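Cellulase IBT99 (Metagenomes, PDB 6WBT) probably hydrolyses 6-phospho-alpha-glucosides, using bound NAD and a manganese ion as family 4 glycosyl hydrolases do. Local coordinates at residues K6-G11 against E35-D40; I82-R87 against Y142-Y147. All blocks are in the same frame, centred on the assembly; numbering follows the deposited sequence.

How the interactions relate
Interactions 1 and 2 illustrate how a Rossmann sheet places its cofactor. Their centres lie 10 Å apart in one sheet, where strands 5-10 and 81-84 are neighbours: Val8 O is 2.8 Å from Met83 N and Cys10 O 3.0 Å from Gln85 N, both probable hydrogen bonds. The two contacts therefore form four consecutive parallel strands, 33-39, 5-10, 81-84 and 143-146, whose C-terminal ends all face NAD. Interaction 1 holds the adenosine ribose through Asp40, whereas interaction 2 reaches the diphosphate through Arg87 and the nicotinamide amide through the backbone O of Tyr147. The side chain of Tyr147 lies about 7 Å from the manganese and about 8 Å from the bound glucose 6-phosphate.

Interaction 1 of 2, residues K6-G11 against E35-D40; sequences KIVICG and ELWLYD. With NAD (nicotinamide-adenine-dinucleotide), chain G.
The first beta-alpha-beta unit of the Rossmann domain closes where strand 5-10 pairs in parallel with strand 33-39, in register from Lys6 beside Glu35 to Cys10 beside Tyr39. Backbone bonds alternate across the pair, from Ile7 N to Glu35 O, through Trp37 N to Ile7 O and Ile9 N to Trp37 O (2.8 Å), to Tyr39 N with Ile9 O, and Gly11 N to Tyr39 O adds one more just past the end of strand 5-10.

At the N-terminal end, Lys6 lies over the Trp37 indole. With CG anti to the backbone N (chi1 172°) and the chain extended beyond it, CE sits above the five-membered ring, 3.5 Å from its centroid and displaced toward the rim near NE1. NZ follows over the same face as a cation-pi partner, 4.3 Å from that centroid, and gives a hydrogen bond to Thr77 O. In the indole plane, Trp37 NE1 makes a weak bond to Glu35 OE2 (3.4 Å). An alanine in place of Lys6 would probably leave this indole face without its aliphatic and cationic cover and Thr77 O without its ammonium donor.

On the same face of the sheet Val8 CG2 packs on Trp37 CB at 3.7 Å, and Cys10 SG meets the edge of the Tyr39 ring, 3.9 Å from CD2. On the other face Ile9 and Leu38 run side by side. Beyond the strands, Asp40 OD1 accepts the NAD ribose hydroxyl O2B at 2.7 Å, the usual role of an acidic residue closing the second Rossmann strand; OD2 faces O3B at a modelled separation too short to be trusted, and also takes Gly13 N.

Leu36 and Leu38 lean on helix 43-60, Tyr39 meets Phe76 of helix 72-76 edge-to-face, and strands 66-69 and 81-84 flank the pair in the sheet.

Interaction 2 of 2, residues I82-R87 against Y142-Y147; sequences IMAQMR and YWIVNY. With NAD (nicotinamide-adenine-dinucleotide), chain G.
Ile82 and Trp143 open the pairing of strands 81-84 and 143-146 with a straight backbone bond, Ile82 N to Trp143 O, 2.9 Å long at an N-H...O angle of 174°. Around it the packing is close: Ile82 CB rests 4.1 Å from Ile144 CG1, and Ile82 CD1 touches Tyr142 CD2. Ile82, Tyr142 and Ile144 all touch Cys134 of helix 114-136.

Toward the C-terminal ends the two backbones ease apart. Val145 N to Ile82 O is bent and weak, Tyr147 N to Ala84 O is long and weak at 3.5 Å, and the CA atoms of Gln85 and Tyr147 stand 6.1 Å apart. Here the Tyr147 side chain fills in: the backbone O of Ala84 sits over the centre of one face of its ring, 3.4 Å above the plane, while Met83 CB touches the ring at its edge. Tyr147 CG lies between the backbone N and the carbonyl carbon (chi1 54°), and the ring runs alongside the Gln85 side chain, with OH donating to OE1 at a modelled separation so short that its exact length is doubtful; the amide and ring planes are turned 81° apart. Gln85 NE2 in turn binds Gly11 O.

Met86 and Arg87 leave the pair altogether and serve the cofactor. Arg87 NE donates to the bridging O3 of NAD at 3.0 Å and NH2 to O2N at 2.9 Å, while NH1 forms a salt bridge with Glu110. Just past strand 143-146, Tyr147 O accepts the nicotinamide amide N7N at 3.0 Å. Neighbouring parallel strands in the second half of a Rossmann sheet, with the loops after their C-terminal ends lining the dinucleotide site, are typical of the fold.

Interaction 1 of 2, residues K6-G11 against E35-D40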
ATOM      1  N   LYS A   6      40.949   6.814  11.928  1.00 51.66           N
ATOM      2  CA  LYS A   6      40.932   8.213  12.341  1.00 50.36           C
ATOM      3  C   LYS A   6      39.528   8.543  12.836  1.00 49.33           C
ATOM      4  O   LYS A   6      38.596   8.676  12.035  1.00 45.98           O
ATOM      5  CB  LYS A   6      41.340   9.129  11.189  1.00 50.13           C
ATOM      6  CG  LYS A   6      41.170  10.612  11.482  1.00 49.47           C
ATOM      7  CD  LYS A   6      41.538  11.462  10.276  1.00 50.04           C
ATOM      8  CE  LYS A   6      41.271  12.936  10.537  1.00 50.29           C
ATOM      9  NZ  LYS A   6      41.672  13.790   9.384  1.00 52.25           N
ATOM     10  N   ILE A   7      39.378   8.670  14.152  1.00 49.43           N
ATOM     11  CA  ILE A   7      38.088   8.933  14.778  1.00 47.60           C
ATOM     12  C   ILE A   7      37.963  10.430  15.023  1.00 48.04           C
ATOM     13  O   ILE A   7      38.869  11.051  15.596  1.00 49.28           O
ATOM     14  CB  ILE A   7      37.933   8.145  16.089  1.00 47.08           C
ATOM     15  CG1 ILE A   7      38.385   6.695  15.898  1.00 48.65           C
ATOM     16  CG2 ILE A   7      36.492   8.192  16.568  1.00 44.62           C
ATOM     17  CD1 ILE A   7      37.572   5.925  14.880  1.00 48.26           C
ATOM     18  N   VAL A   8      36.846  11.010  14.594  1.00 46.77           N
ATOM     19  CA  VAL A   8      36.589  12.438  14.727  1.00 46.95           C
ATOM     20  C   VAL A   8      35.315  12.625  15.538  1.00 48.36           C
ATOM     21  O   VAL A   8      34.286  12.010  15.239  1.00 47.46           O
ATOM     22  CB  VAL A   8      36.466  13.126  13.355  1.00 45.97           C
ATOM     23  CG1 VAL A   8      36.219  14.617  13.528  1.00 43.97           C
ATOM     24  CG2 VAL A   8      37.714  12.877  12.525  1.00 49.12           C
ATOM     25  N   ILE A   9      35.387  13.472  16.561  1.00 49.80           N
ATOM     26  CA  ILE A   9      34.237  13.809  17.390  1.00 48.61           C
ATOM     27  C   ILE A   9      33.767  15.191  16.954  1.00 50.78           C
ATOM     28  O   ILE A   9      34.327  16.213  17.365  1.00 53.22           O
ATOM     29  CB  ILE A   9      34.578  13.767  18.882  1.00 46.21           C
ATOM     30  CG1 ILE A   9      35.035  12.364  19.283  1.00 46.17           C
ATOM     31  CG2 ILE A   9      33.379  14.195  19.715  1.00 43.58           C
ATOM     32  CD1 ILE A   9      35.332  12.218  20.757  1.00 45.61           C
ATOM     33  N   CYS A  10      32.740  15.228  16.109  1.00 50.48           N
ATOM     34  CA  CYS A  10      32.169  16.486  15.635  1.00 51.42           C
ATOM     35  C   CYS A  10      31.420  17.144  16.785  1.00 52.47           C
ATOM     36  O   CYS A  10      30.309  16.740  17.133  1.00 51.89           O
ATOM     37  CB  CYS A  10      31.252  16.241  14.443  1.00 50.84           C
ATOM     38  SG  CYS A  10      30.567  17.745  13.711  1.00 50.17           S
ATOM     39  N   GLY A  11      32.029  18.165  17.379  1.00 54.90           N
ATOM     40  CA  GLY A  11      31.466  18.803  18.551  1.00 55.24           C
ATOM     41  C   GLY A  11      32.251  18.469  19.801  1.00 56.05           C
ATOM     42  O   GLY A  11      31.679  18.056  20.814  1.00 55.57           O
ATOM     43  N   GLU A  35      44.360   8.123  15.204  1.00 73.34           N
ATOM     44  CA  GLU A  35      44.335   9.444  15.813  1.00 73.66           C
ATOM     45  C   GLU A  35      42.936   9.722  16.344  1.00 69.46           C
ATOM     46  O   GLU A  35      41.947   9.180  15.844  1.00 68.48           O
ATOM     47  CB  GLU A  35      44.735  10.545  14.822  1.00 77.41           C
ATOM     48  CG  GLU A  35      46.212  10.576  14.472  1.00 82.22           C
ATOM     49  CD  GLU A  35      46.542  11.668  13.476  1.00 85.79           C
ATOM     50  OE1 GLU A  35      47.316  12.584  13.827  1.00 87.80           O
ATOM     51  OE2 GLU A  35      46.020  11.615  12.344  1.00 86.68           O
ATOM     52  N   LEU A  36      42.868  10.576  17.361  1.00 65.27           N
ATOM     53  CA  LEU A  36      41.608  11.049  17.921  1.00 60.79           C
ATOM     54  C   LEU A  36      41.493  12.539  17.634  1.00 57.79           C
ATOM     55  O   LEU A  36      42.350  13.322  18.055  1.00 58.24           O
ATOM     56  CB  LEU A  36      41.533  10.779  19.424  1.00 60.80           C
ATOM     57  CG  LEU A  36      40.169  11.000  20.082  1.00 59.68           C
ATOM     58  CD1 LEU A  36      39.172   9.948  19.618  1.00 59.47           C
ATOM     59  CD2 LEU A  36      40.289  11.002  21.599  1.00 60.31           C
ATOM     60  N   TRP A  37      40.442  12.929  16.919  1.00 54.44           N
ATOM     61  CA  TRP A  37      40.258  14.304  16.479  1.00 52.45           C
ATOM     62  C   TRP A  37      39.046  14.919  17.162  1.00 49.58           C
ATOM     63  O   TRP A  37      37.981  14.295  17.230  1.00 47.08           O
ATOM     64  CB  TRP A  37      40.101  14.374  14.958  1.00 52.92           C
ATOM     65  CG  TRP A  37      41.397  14.237  14.220  1.00 54.25           C
ATOM     66  CD1 TRP A  37      42.048  13.078  13.916  1.00 54.04           C
ATOM     67  CD2 TRP A  37      42.203  15.300  13.695  1.00 55.04           C
ATOM     68  NE1 TRP A  37      43.208  13.352  13.233  1.00 54.96           N
ATOM     69  CE2 TRP A  37      43.327  14.709  13.086  1.00 55.93           C
ATOM     70  CE3 TRP A  37      42.083  16.692  13.683  1.00 55.25           C
ATOM     71  CZ2 TRP A  37      44.324  15.462  12.469  1.00 57.56           C
ATOM     72  CZ3 TRP A  37      43.075  17.438  13.070  1.00 56.35           C
ATOM     73  CH2 TRP A  37      44.180  16.822  12.471  1.00 57.27           C
ATOM     74  N   LEU A  38      39.212  16.138  17.664  1.00 50.16           N
ATOM     75  CA  LEU A  38      38.128  16.912  18.256  1.00 49.71           C
ATOM     76  C   LEU A  38      37.876  18.116  17.359  1.00 52.43           C
ATOM     77  O   LEU A  38      38.718  19.014  17.267  1.00 55.00           O
ATOM     78  CB  LEU A  38      38.476  17.348  19.678  1.00 47.46           C
ATOM     79  CG  LEU A  38      38.722  16.240  20.703  1.00 47.20           C
ATOM     80  CD1 LEU A  38      39.026  16.844  22.064  1.00 47.17           C
ATOM     81  CD2 LEU A  38      37.532  15.291  20.787  1.00 46.13           C
ATOM     82  N   TYR A  39      36.725  18.132  16.695  1.00 50.97           N
ATOM     83  CA  TYR A  39      36.346  19.218  15.805  1.00 50.08           C
ATOM     84  C   TYR A  39      35.166  19.978  16.390  1.00 49.48           C
ATOM     85  O   TYR A  39      34.247  19.379  16.958  1.00 48.21           O
ATOM     86  CB  TYR A  39      35.987  18.697  14.413  1.00 48.96           C
ATOM     87  CG  TYR A  39      35.284  19.717  13.546  1.00 50.01           C
ATOM     88  CD1 TYR A  39      35.992  20.748  12.942  1.00 52.11           C
ATOM     89  CD2 TYR A  39      33.913  19.650  13.331  1.00 49.41           C
ATOM     90  CE1 TYR A  39      35.353  21.685  12.148  1.00 53.36           C
ATOM     91  CE2 TYR A  39      33.265  20.581  12.540  1.00 50.51           C
ATOM     92  CZ  TYR A  39      33.990  21.596  11.952  1.00 52.52           C
ATOM     93  OH  TYR A  39      33.346  22.523  11.166  1.00 53.19           O
ATOM     94  N   ASP A  40      35.193  21.298  16.237  1.00 50.03           N
ATOM     95  CA  ASP A  40      34.131  22.154  16.743  1.00 49.75           C
ATOM     96  C   ASP A  40      34.227  23.501  16.045  1.00 51.67           C
ATOM     97  O   ASP A  40      35.262  23.855  15.476  1.00 55.53           O
ATOM     98  CB  ASP A  40      34.226  22.319  18.263  1.00 50.26           C
ATOM     99  CG  ASP A  40      32.910  22.708  18.887  1.00 50.38           C
ATOM    100  OD1 ASP A  40      32.254  23.647  18.382  1.00 50.08           O
ATOM    101  OD2 ASP A  40      32.524  22.059  19.882  1.00 50.99           O
TER
HETATM  102  PA  NAD G 503      26.892  21.396  24.500  1.00 60.71           P
HETATM  103  O1A NAD G 503      26.129  22.632  24.162  1.00 60.66           O
HETATM  104  O2A NAD G 503      27.499  21.295  25.860  1.00 60.79           O
HETATM  105  O5B NAD G 503      28.029  21.167  23.388  1.00 59.49           O
HETATM  106  C5B NAD G 503      27.652  21.101  21.985  1.00 58.93           C
HETATM  107  C4B NAD G 503      28.858  21.409  21.131  1.00 58.74           C
HETATM  108  O4B NAD G 503      28.479  21.405  19.728  1.00 58.72           O
HETATM  109  C3B NAD G 503      29.526  22.774  21.373  1.00 58.92           C
HETATM  110  O3B NAD G 503      30.930  22.599  21.511  1.00 58.79           O
HETATM  111  C2B NAD G 503      29.208  23.546  20.087  1.00 59.17           C
HETATM  112  O2B NAD G 503      30.115  24.588  19.800  1.00 58.27           O
HETATM  113  C1B NAD G 503      29.230  22.405  19.081  1.00 59.38           C
HETATM  114  N9A NAD G 503      28.609  22.723  17.800  1.00 60.57           N
HETATM  115  C8A NAD G 503      27.505  23.511  17.595  1.00 61.63           C
HETATM  116  N7A NAD G 503      27.174  23.630  16.334  1.00 62.42           N
HETATM  117  C5A NAD G 503      28.127  22.883  15.657  1.00 61.78           C
HETATM  118  C6A NAD G 503      28.324  22.619  14.288  1.00 61.66           C
HETATM  119  N6A NAD G 503      27.544  23.099  13.324  1.00 62.06           N
HETATM  120  N1A NAD G 503      29.374  21.835  13.948  1.00 61.36           N
HETATM  121  C2A NAD G 503      30.157  21.357  14.924  1.00 61.28           C
HETATM  122  N3A NAD G 503      30.067  21.538  16.239  1.00 61.17           N
HETATM  123  C4A NAD G 503      29.020  22.319  16.550  1.00 61.40           C
HETATM  124  O3  NAD G 503      25.946  20.122  24.269  1.00 63.16           O
HETATM  125  PN  NAD G 503      25.691  18.793  25.131  1.00 64.77           P
HETATM  126  O1N NAD G 503      27.005  18.153  25.433  1.00 65.78           O
HETATM  127  O2N NAD G 503      24.779  19.120  26.267  1.00 64.49           O
HETATM  128  O5D NAD G 503      24.902  17.904  24.056  1.00 65.09           O
HETATM  129  C5D NAD G 503      25.527  17.694  22.766  1.00 64.02           C
HETATM  130  C4D NAD G 503      24.526  17.071  21.825  1.00 63.82           C
HETATM  131  O4D NAD G 503      24.279  15.706  22.233  1.00 64.07           O
HETATM  132  C3D NAD G 503      23.141  17.734  21.791  1.00 64.18           C
HETATM  133  O3D NAD G 503      22.709  17.871  20.444  1.00 65.01           O
HETATM  134  C2D NAD G 503      22.297  16.699  22.542  1.00 63.47           C
HETATM  135  O2D NAD G 503      20.900  16.798  22.319  1.00 62.16           O
HETATM  136  C1D NAD G 503      22.911  15.411  22.011  1.00 65.22           C
HETATM  137  N1N NAD G 503      22.536  14.221  22.827  1.00 67.80           N
HETATM  138  C2N NAD G 503      21.637  13.314  22.333  1.00 69.46           C
HETATM  139  C3N NAD G 503      21.254  12.216  23.087  1.00 71.34           C
HETATM  140  C7N NAD G 503      20.305  11.225  22.462  1.00 73.81           C
HETATM  141  O7N NAD G 503      19.469  10.664  23.165  1.00 75.16           O
HETATM  142  N7N NAD G 503      20.441  10.975  21.167  1.00 74.43           N
HETATM  143  C4N NAD G 503      21.772  12.063  24.369  1.00 70.34           C
HETATM  144  C5N NAD G 503      22.703  12.964  24.840  1.00 69.07           C
HETATM  145  C6N NAD G 503      23.073  14.033  24.054  1.00 67.87           C

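Interaction 2 of 2, residues I82-R87 against Y142-Y147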
ATOM      1  N   ILE A  82      33.034   9.336  12.235  1.00 48.30           N
ATOM      2  CA  ILE A  82      32.681  10.656  12.742  1.00 48.01           C
ATOM      3  C   ILE A  82      31.539  10.490  13.733  1.00 46.67           C
ATOM      4  O   ILE A  82      30.442  10.052  13.364  1.00 45.54           O
ATOM      5  CB  ILE A  82      32.287  11.618  11.609  1.00 48.58           C
ATOM      6  CG1 ILE A  82      33.447  11.811  10.626  1.00 35.94           C
ATOM      7  CG2 ILE A  82      31.845  12.957  12.181  1.00 34.57           C
ATOM      8  CD1 ILE A  82      33.461  10.824   9.472  1.00 42.16           C
HETATM    9  N   MSE A  83      31.794  10.837  14.990  1.00 46.66           N
HETATM   10  CA  MSE A  83      30.762  10.783  16.016  1.00 45.86           C
HETATM   11  C   MSE A  83      30.228  12.183  16.298  1.00 47.38           C
HETATM   12  O   MSE A  83      30.879  12.988  16.961  1.00 48.57           O
HETATM   13  CB  MSE A  83      31.304  10.140  17.294  1.00 44.63           C
HETATM   14  CG  MSE A  83      31.684   8.675  17.126  1.00 46.14           C
HETATM   15 SE   MSE A  83      32.266   7.828  18.785  0.54 50.54          SE
HETATM   16  CE  MSE A  83      33.876   8.875  19.117  1.00 50.91           C
ATOM     17  N   ALA A  84      29.034  12.465  15.779  1.00 48.55           N
ATOM     18  CA  ALA A  84      28.446  13.795  15.853  1.00 46.87           C
ATOM     19  C   ALA A  84      27.694  13.974  17.164  1.00 46.21           C
ATOM     20  O   ALA A  84      26.865  13.137  17.534  1.00 43.94           O
ATOM     21  CB  ALA A  84      27.506  14.032  14.670  1.00 44.79           C
ATOM     22  N   GLN A  85      27.985  15.068  17.859  1.00 47.90           N
ATOM     23  CA  GLN A  85      27.279  15.417  19.086  1.00 48.77           C
ATOM     24  C   GLN A  85      27.152  16.937  19.173  1.00 49.91           C
ATOM     25  O   GLN A  85      27.419  17.553  20.205  1.00 51.23           O
ATOM     26  CB  GLN A  85      27.984  14.834  20.310  1.00 49.70           C
ATOM     27  CG  GLN A  85      29.462  15.174  20.413  1.00 51.40           C
ATOM     28  CD  GLN A  85      30.106  14.584  21.651  1.00 54.35           C
ATOM     29  OE1 GLN A  85      29.605  13.616  22.224  1.00 55.40           O
ATOM     30  NE2 GLN A  85      31.220  15.168  22.075  1.00 54.95           N
HETATM   31  N   MSE A  86      26.737  17.557  18.074  1.00 49.80           N
HETATM   32  CA  MSE A  86      26.599  19.006  18.016  1.00 51.36           C
HETATM   33  C   MSE A  86      25.317  19.473  18.691  1.00 52.35           C
HETATM   34  O   MSE A  86      24.348  18.722  18.804  1.00 51.15           O
HETATM   35  CB  MSE A  86      26.623  19.488  16.563  1.00 52.82           C
HETATM   36  CG  MSE A  86      25.401  19.073  15.756  1.00 54.99           C
HETATM   37 SE   MSE A  86      25.420  19.744  13.925  0.71 56.84          SE
HETATM   38  CE  MSE A  86      27.006  18.814  13.279  1.00 56.76           C
ATOM     39  N   ARG A  87      25.325  20.725  19.148  1.00 53.83           N
ATOM     40  CA  ARG A  87      24.137  21.396  19.673  1.00 52.81           C
ATOM     41  C   ARG A  87      24.133  22.794  19.063  1.00 52.90           C
ATOM     42  O   ARG A  87      24.707  23.727  19.631  1.00 56.04           O
ATOM     43  CB  ARG A  87      24.135  21.439  21.200  1.00 52.82           C
ATOM     44  CG  ARG A  87      22.892  22.087  21.791  1.00 53.53           C
ATOM     45  CD  ARG A  87      22.999  22.253  23.296  1.00 55.13           C
ATOM     46  NE  ARG A  87      23.081  20.972  23.994  1.00 56.60           N
ATOM     47  CZ  ARG A  87      22.025  20.281  24.409  1.00 57.06           C
ATOM     48  NH1 ARG A  87      20.800  20.743  24.196  1.00 58.06           N
ATOM     49  NH2 ARG A  87      22.192  19.126  25.038  1.00 56.25           N
ATOM     50  N   TYR A 142      33.444   5.957   4.985  1.00 55.49           N
ATOM     51  CA  TYR A 142      33.252   6.623   6.262  1.00 54.16           C
ATOM     52  C   TYR A 142      31.912   6.230   6.876  1.00 51.79           C
ATOM     53  O   TYR A 142      31.020   5.696   6.211  1.00 51.04           O
ATOM     54  CB  TYR A 142      33.325   8.142   6.094  1.00 53.83           C
ATOM     55  CG  TYR A 142      32.081   8.757   5.488  1.00 53.49           C
ATOM     56  CD1 TYR A 142      31.919   8.834   4.110  1.00 53.62           C
ATOM     57  CD2 TYR A 142      31.069   9.264   6.294  1.00 51.82           C
ATOM     58  CE1 TYR A 142      30.784   9.394   3.554  1.00 51.86           C
ATOM     59  CE2 TYR A 142      29.930   9.820   5.747  1.00 52.04           C
ATOM     60  CZ  TYR A 142      29.794   9.886   4.379  1.00 51.81           C
ATOM     61  OH  TYR A 142      28.660  10.445   3.837  1.00 51.05           O
ATOM     62  N   TRP A 143      31.777   6.503   8.171  1.00 50.86           N
ATOM     63  CA  TRP A 143      30.522   6.291   8.878  1.00 48.95           C
ATOM     64  C   TRP A 143      30.310   7.431   9.858  1.00 48.38           C
ATOM     65  O   TRP A 143      31.225   7.785  10.608  1.00 47.93           O
ATOM     66  CB  TRP A 143      30.507   4.950   9.620  1.00 48.12           C
ATOM     67  CG  TRP A 143      30.225   3.780   8.736  1.00 47.73           C
ATOM     68  CD1 TRP A 143      31.082   2.767   8.418  1.00 49.17           C
ATOM     69  CD2 TRP A 143      29.000   3.501   8.045  1.00 47.25           C
ATOM     70  NE1 TRP A 143      30.466   1.872   7.578  1.00 50.47           N
ATOM     71  CE2 TRP A 143      29.187   2.299   7.334  1.00 48.63           C
ATOM     72  CE3 TRP A 143      27.764   4.149   7.961  1.00 45.24           C
ATOM     73  CZ2 TRP A 143      28.187   1.735   6.547  1.00 46.10           C
ATOM     74  CZ3 TRP A 143      26.771   3.585   7.181  1.00 44.09           C
ATOM     75  CH2 TRP A 143      26.988   2.391   6.483  1.00 43.93           C
ATOM     76  N   ILE A 144      29.112   8.000   9.846  1.00 48.62           N
ATOM     77  CA  ILE A 144      28.733   9.056  10.775  1.00 49.14           C
ATOM     78  C   ILE A 144      27.708   8.465  11.734  1.00 49.58           C
ATOM     79  O   ILE A 144      26.518   8.369  11.410  1.00 52.29           O
ATOM     80  CB  ILE A 144      28.170  10.286  10.056  1.00 49.80           C
ATOM     81  CG1 ILE A 144      29.187  10.828   9.058  1.00 52.87           C
ATOM     82  CG2 ILE A 144      27.790  11.355  11.072  1.00 48.74           C
ATOM     83  CD1 ILE A 144      28.690  12.028   8.300  1.00 53.02           C
ATOM     84  N   VAL A 145      28.163   8.071  12.917  1.00 47.98           N
ATOM     85  CA  VAL A 145      27.250   7.596  13.942  1.00 50.18           C
ATOM     86  C   VAL A 145      26.662   8.810  14.649  1.00 53.83           C
ATOM     87  O   VAL A 145      27.212   9.297  15.647  1.00 53.84           O
ATOM     88  CB  VAL A 145      27.961   6.635  14.921  1.00 50.65           C
ATOM     89  CG1 VAL A 145      26.998   6.195  16.007  1.00 49.27           C
ATOM     90  CG2 VAL A 145      28.498   5.425  14.163  1.00 51.97           C
ATOM     91  N   ASN A 146      25.553   9.320  14.118  1.00 58.33           N
ATOM     92  CA  ASN A 146      24.953  10.546  14.625  1.00 63.14           C
ATOM     93  C   ASN A 146      24.035  10.230  15.796  1.00 67.64           C
ATOM     94  O   ASN A 146      23.137   9.389  15.683  1.00 66.40           O
ATOM     95  CB  ASN A 146      24.190  11.253  13.511  1.00 61.76           C
ATOM     96  CG  ASN A 146      23.436  12.472  14.002  1.00 59.51           C
ATOM     97  OD1 ASN A 146      23.867  13.155  14.932  1.00 57.86           O
ATOM     98  ND2 ASN A 146      22.296  12.749  13.382  1.00 60.07           N
ATOM     99  N   TYR A 147      24.265  10.899  16.921  1.00 73.71           N
ATOM    100  CA  TYR A 147      23.364  10.819  18.062  1.00 78.76           C
ATOM    101  C   TYR A 147      23.009  12.210  18.570  1.00 79.64           C
ATOM    102  O   TYR A 147      22.648  12.366  19.739  1.00 80.78           O
ATOM    103  CB  TYR A 147      23.967   9.967  19.183  1.00 82.41           C
ATOM    104  CG  TYR A 147      25.342  10.402  19.636  1.00 86.62           C
ATOM    105  CD1 TYR A 147      26.484   9.945  18.989  1.00 89.68           C
ATOM    106  CD2 TYR A 147      25.500  11.255  20.719  1.00 88.76           C
ATOM    107  CE1 TYR A 147      27.742  10.334  19.402  1.00 92.08           C
ATOM    108  CE2 TYR A 147      26.753  11.648  21.140  1.00 91.75           C
ATOM    109  CZ  TYR A 147      27.870  11.186  20.478  1.00 93.72           C
ATOM    110  OH  TYR A 147      29.118  11.580  20.898  1.00 95.72           O
TER
HETATM  111  PA  NAD G 503      26.892  21.396  24.500  1.00 60.71           P
HETATM  112  O1A NAD G 503      26.129  22.632  24.162  1.00 60.66           O
HETATM  113  O2A NAD G 503      27.499  21.295  25.860  1.00 60.79           O
HETATM  114  O5B NAD G 503      28.029  21.167  23.388  1.00 59.49           O
HETATM  115  C5B NAD G 503      27.652  21.101  21.985  1.00 58.93           C
HETATM  116  C4B NAD G 503      28.858  21.409  21.131  1.00 58.74           C
HETATM  117  O4B NAD G 503      28.479  21.405  19.728  1.00 58.72           O
HETATM  118  C3B NAD G 503      29.526  22.774  21.373  1.00 58.92           C
HETATM  119  O3B NAD G 503      30.930  22.599  21.511  1.00 58.79           O
HETATM  120  C2B NAD G 503      29.208  23.546  20.087  1.00 59.17           C
HETATM  121  O2B NAD G 503      30.115  24.588  19.800  1.00 58.27           O
HETATM  122  C1B NAD G 503      29.230  22.405  19.081  1.00 59.38           C
HETATM  123  N9A NAD G 503      28.609  22.723  17.800  1.00 60.57           N
HETATM  124  C8A NAD G 503      27.505  23.511  17.595  1.00 61.63           C
HETATM  125  N7A NAD G 503      27.174  23.630  16.334  1.00 62.42           N
HETATM  126  C5A NAD G 503      28.127  22.883  15.657  1.00 61.78           C
HETATM  127  C6A NAD G 503      28.324  22.619  14.288  1.00 61.66           C
HETATM  128  N6A NAD G 503      27.544  23.099  13.324  1.00 62.06           N
HETATM  129  N1A NAD G 503      29.374  21.835  13.948  1.00 61.36           N
HETATM  130  C2A NAD G 503      30.157  21.357  14.924  1.00 61.28           C
HETATM  131  N3A NAD G 503      30.067  21.538  16.239  1.00 61.17           N
HETATM  132  C4A NAD G 503      29.020  22.319  16.550  1.00 61.40           C
HETATM  133  O3  NAD G 503      25.946  20.122  24.269  1.00 63.16           O
HETATM  134  PN  NAD G 503      25.691  18.793  25.131  1.00 64.77           P
HETATM  135  O1N NAD G 503      27.005  18.153  25.433  1.00 65.78           O
HETATM  136  O2N NAD G 503      24.779  19.120  26.267  1.00 64.49           O
HETATM  137  O5D NAD G 503      24.902  17.904  24.056  1.00 65.09           O
HETATM  138  C5D NAD G 503      25.527  17.694  22.766  1.00 64.02           C
HETATM  139  C4D NAD G 503      24.526  17.071  21.825  1.00 63.82           C
HETATM  140  O4D NAD G 503      24.279  15.706  22.233  1.00 64.07           O
HETATM  141  C3D NAD G 503      23.141  17.734  21.791  1.00 64.18           C
HETATM  142  O3D NAD G 503      22.709  17.871  20.444  1.00 65.01           O
HETATM  143  C2D NAD G 503      22.297  16.699  22.542  1.00 63.47           C
HETATM  144  O2D NAD G 503      20.900  16.798  22.319  1.00 62.16           O
HETATM  145  C1D NAD G 503      22.911  15.411  22.011  1.00 65.22           C
HETATM  146  N1N NAD G 503      22.536  14.221  22.827  1.00 67.80           N
HETATM  147  C2N NAD G 503      21.637  13.314  22.333  1.00 69.46           C
HETATM  148  C3N NAD G 503      21.254  12.216  23.087  1.00 71.34           C
HETATM  149  C7N NAD G 503      20.305  11.225  22.462  1.00 73.81           C
HETATM  150  O7N NAD G 503      19.469  10.664  23.165  1.00 75.16           O
HETATM  151  N7N NAD G 503      20.441  10.975  21.167  1.00 74.43           N
HETATM  152  C4N NAD G 503      21.772  12.063  24.369  1.00 70.34           C
HETATM  153  C5N NAD G 503      22.703  12.964  24.840  1.00 69.07           C
HETATM  154  C6N NAD G 503      23.073  14.033  24.054  1.00 67.87           C